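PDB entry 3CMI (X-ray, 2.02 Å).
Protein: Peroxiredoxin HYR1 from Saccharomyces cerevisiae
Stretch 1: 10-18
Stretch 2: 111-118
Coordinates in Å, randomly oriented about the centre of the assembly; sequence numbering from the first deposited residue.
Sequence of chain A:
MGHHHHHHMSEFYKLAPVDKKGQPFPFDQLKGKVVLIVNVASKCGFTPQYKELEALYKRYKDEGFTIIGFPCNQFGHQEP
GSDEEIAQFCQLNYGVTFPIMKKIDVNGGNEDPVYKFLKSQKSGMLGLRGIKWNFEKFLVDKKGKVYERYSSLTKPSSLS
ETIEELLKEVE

Stretch 1 10-18: SEFYKLAPV
Stretch 2 (111-118) EDPVYKFL

Packing of residues 10-18 against 111-118 in the peroxiredoxin HYR1 chain. No hydrogen bond crosses the interface; side-chain packing, mostly apolar, joins the stretches and buries 379 Å², both sides summed. In the first stretch, E11 to K14 take helical phi/psi (F12 -57/-42) without regular helical bonding: K14 N donates to E11 O at 3.1 Å, while Y13 N to S10 O and L15 N to F12 O, both 3.3 Å, are weak. From L15 (-65/137) the chain opens, through A16 (-145/78) and P17 (-69/157), to V18 (-75/133). In the second stretch, E111 (-55/131) and D112 (-67/139) are extended and lead into a helix that starts at P113 (-47/-32) and continues beyond L118. D112 is its N-cap: with chi1 t (-168°) and chi2 88°, its carboxylate reaches forward, so that OD2 accepts from V114 N at 3.0 Å (163°), satisfying an amide that has no preceding turn to bond. Regular bonds follow, K116 N to D112 O, F117 N to P113 O and L118 N to V114 O, each 3.0 Å.

The stretches run in opposite directions: F12 CA lies 7.4 Å from F117 CA, and L15 CA lies 6.4 Å from V114 CA. V114 and F117, one turn apart, both point CB toward the first stretch, whereas Y115 (chi1 -84°, m) points away. F117, with 102 Å² covered, is the largest contributor. Its chi1 of 167° (t) and chi2 of 76° carry the ring out to F12, whose own t rotamer (chi1 -179°, chi2 76°) leaves the ring edge near F117: F12 CD1 to F117 CE2 is 3.6 Å. F12 N sits over one face of the F117 ring. E11, t at chi1 (-161°) and chi2 (-174°) with chi3 133°, extends its carboxylate beside this ring, OE1 3.7 Å from F117 CD1; its CB lies equally near, 3.7 Å from F117 CE1, so the stem packs on the ring as well, and no hydrogen bond or salt bridge is formed with the second stretch.

L15 fits between V114 and F117, with its CG 3.8 Å from V114 CG2 and its CD2 3.8 Å from F117 CD2. Its chi1 (-91°) and chi2 (14°) lie between wells, yet each methyl has a neighbour: CD1 approaches P113 O at 4.2 Å. V114, chi1 167° (t), directs CG2 into this pocket, where P17 CD also meets it at 3.9 Å. The P17 ring, C-gamma endo, closes this end of the contact, its CB 4.4 Å from the capping D112 OD2.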

# COMPACT_ATOMS: atom_id res chain seq x y z
N SER A 10 15.29 6.28 -6.24
CA SER A 10 14.93 5.75 -4.89
C SER A 10 14.88 4.22 -4.89
O SER A 10 14.68 3.59 -5.93
CB SER A 10 13.58 6.31 -4.44
OG SER A 10 12.52 5.84 -5.25
N GLU A 11 15.07 3.63 -3.70
CA GLU A 11 15.03 2.18 -3.51
C GLU A 11 13.63 1.63 -3.80
O GLU A 11 13.47 0.46 -4.16
CB GLU A 11 15.45 1.82 -2.08
CG GLU A 11 15.89 0.37 -1.89
CD GLU A 11 16.15 -0.00 -0.44
OE1 GLU A 11 15.66 -1.07 0.00
OE2 GLU A 11 16.85 0.76 0.27
N PHE A 12 12.63 2.50 -3.65
CA PHE A 12 11.23 2.16 -3.91
C PHE A 12 10.99 1.65 -5.34
O PHE A 12 10.24 0.70 -5.54
CB PHE A 12 10.34 3.38 -3.63
CG PHE A 12 8.88 3.13 -3.85
CD1 PHE A 12 8.13 2.40 -2.93
CD2 PHE A 12 8.24 3.63 -4.99
CE1 PHE A 12 6.77 2.18 -3.14
CE2 PHE A 12 6.89 3.41 -5.20
CZ PHE A 12 6.15 2.68 -4.28
N TYR A 13 11.63 2.29 -6.32
CA TYR A 13 11.41 1.95 -7.72
C TYR A 13 12.16 0.68 -8.14
O TYR A 13 11.90 0.14 -9.21
CB TYR A 13 11.76 3.12 -8.64
CG TYR A 13 10.90 4.36 -8.42
CD1 TYR A 13 9.51 4.26 -8.33
CD2 TYR A 13 11.48 5.62 -8.32
CE1 TYR A 13 8.72 5.39 -8.13
CE2 TYR A 13 10.70 6.76 -8.13
CZ TYR A 13 9.32 6.63 -8.03
OH TYR A 13 8.54 7.75 -7.84
N LYS A 14 13.06 0.22 -7.27
CA LYS A 14 13.81 -1.02 -7.48
C LYS A 14 12.97 -2.26 -7.14
O LYS A 14 13.27 -3.36 -7.59
CB LYS A 14 15.09 -1.02 -6.65
CG LYS A 14 16.23 -0.17 -7.22
CD LYS A 14 17.22 0.21 -6.13
CE LYS A 14 18.41 0.97 -6.68
NZ LYS A 14 19.52 0.06 -7.10
N LEU A 15 11.92 -2.05 -6.34
CA LEU A 15 11.02 -3.12 -5.90
C LEU A 15 10.24 -3.74 -7.06
O LEU A 15 9.74 -3.03 -7.93
CB LEU A 15 10.03 -2.57 -4.87
CG LEU A 15 10.30 -2.59 -3.36
CD1 LEU A 15 11.75 -2.88 -2.96
CD2 LEU A 15 9.78 -1.29 -2.71
N ALA A 16 10.13 -5.06 -7.04
CA ALA A 16 9.34 -5.78 -8.03
C ALA A 16 8.67 -7.01 -7.41
O ALA A 16 9.13 -8.14 -7.59
CB ALA A 16 10.21 -6.18 -9.24
N PRO A 17 7.57 -6.79 -6.65
CA PRO A 17 6.82 -7.90 -6.08
C PRO A 17 6.10 -8.71 -7.15
O PRO A 17 5.82 -8.19 -8.24
CB PRO A 17 5.80 -7.21 -5.18
CG PRO A 17 5.58 -5.88 -5.84
CD PRO A 17 6.95 -5.49 -6.31
N VAL A 18 5.80 -9.97 -6.84
CA VAL A 18 5.06 -10.83 -7.76
C VAL A 18 3.58 -10.42 -7.73
O VAL A 18 3.00 -10.23 -6.66
CB VAL A 18 5.22 -12.32 -7.37
CG1 VAL A 18 4.49 -13.20 -8.35
CG2 VAL A 18 6.70 -12.71 -7.31
N GLU A 111 9.18 -12.06 5.46
CA GLU A 111 8.68 -10.73 5.11
C GLU A 111 9.11 -10.32 3.69
O GLU A 111 10.29 -10.44 3.34
CB GLU A 111 9.19 -9.73 6.15
CG GLU A 111 9.25 -8.28 5.72
CD GLU A 111 10.13 -7.46 6.64
OE1 GLU A 111 9.59 -6.73 7.49
OE2 GLU A 111 11.37 -7.55 6.52
N ASP A 112 8.14 -9.86 2.90
CA ASP A 112 8.40 -9.43 1.53
C ASP A 112 9.28 -8.18 1.52
O ASP A 112 9.09 -7.29 2.35
CB ASP A 112 7.09 -9.14 0.79
CG ASP A 112 7.28 -8.98 -0.71
OD1 ASP A 112 7.24 -9.99 -1.44
OD2 ASP A 112 7.46 -7.83 -1.17
N PRO A 113 10.26 -8.13 0.59
CA PRO A 113 11.11 -6.94 0.40
C PRO A 113 10.38 -5.60 0.35
O PRO A 113 10.94 -4.59 0.77
CB PRO A 113 11.81 -7.23 -0.93
CG PRO A 113 11.95 -8.72 -0.92
CD PRO A 113 10.67 -9.22 -0.32
N VAL A 114 9.15 -5.57 -0.17
CA VAL A 114 8.37 -4.33 -0.23
C VAL A 114 8.10 -3.84 1.19
O VAL A 114 8.21 -2.64 1.48
CB VAL A 114 7.03 -4.51 -1.00
CG1 VAL A 114 6.09 -3.31 -0.79
CG2 VAL A 114 7.29 -4.73 -2.50
N TYR A 115 7.75 -4.77 2.07
CA TYR A 115 7.43 -4.43 3.45
C TYR A 115 8.67 -4.20 4.31
O TYR A 115 8.63 -3.39 5.24
CB TYR A 115 6.43 -5.43 4.05
CG TYR A 115 5.02 -5.03 3.66
CD1 TYR A 115 4.21 -4.34 4.55
CD2 TYR A 115 4.53 -5.28 2.38
CE1 TYR A 115 2.92 -3.94 4.19
CE2 TYR A 115 3.24 -4.88 2.00
CZ TYR A 115 2.45 -4.21 2.91
OH TYR A 115 1.18 -3.81 2.55
N LYS A 116 9.77 -4.86 3.96
CA LYS A 116 11.05 -4.55 4.57
C LYS A 116 11.40 -3.08 4.30
O LYS A 116 11.72 -2.33 5.23
CB LYS A 116 12.16 -5.47 4.04
CG LYS A 116 13.46 -5.39 4.82
CD LYS A 116 14.54 -6.26 4.20
CE LYS A 116 15.85 -6.17 4.98
NZ LYS A 116 16.89 -7.12 4.45
N PHE A 117 11.31 -2.67 3.04
CA PHE A 117 11.61 -1.29 2.64
C PHE A 117 10.68 -0.27 3.30
O PHE A 117 11.14 0.75 3.82
CB PHE A 117 11.59 -1.11 1.12
CG PHE A 117 11.58 0.33 0.69
CD1 PHE A 117 12.75 1.09 0.74
CD2 PHE A 117 10.40 0.93 0.27
CE1 PHE A 117 12.74 2.43 0.35
CE2 PHE A 117 10.38 2.27 -0.11
CZ PHE A 117 11.55 3.02 -0.08
N LEU A 118 9.37 -0.53 3.26
CA LEU A 118 8.39 0.40 3.81
C LEU A 118 8.63 0.66 5.29
O LEU A 118 8.69 1.81 5.72
CB LEU A 118 6.95 -0.07 3.54
CG LEU A 118 6.48 0.01 2.08
CD1 LEU A 118 5.10 -0.62 1.91
CD2 LEU A 118 6.49 1.45 1.55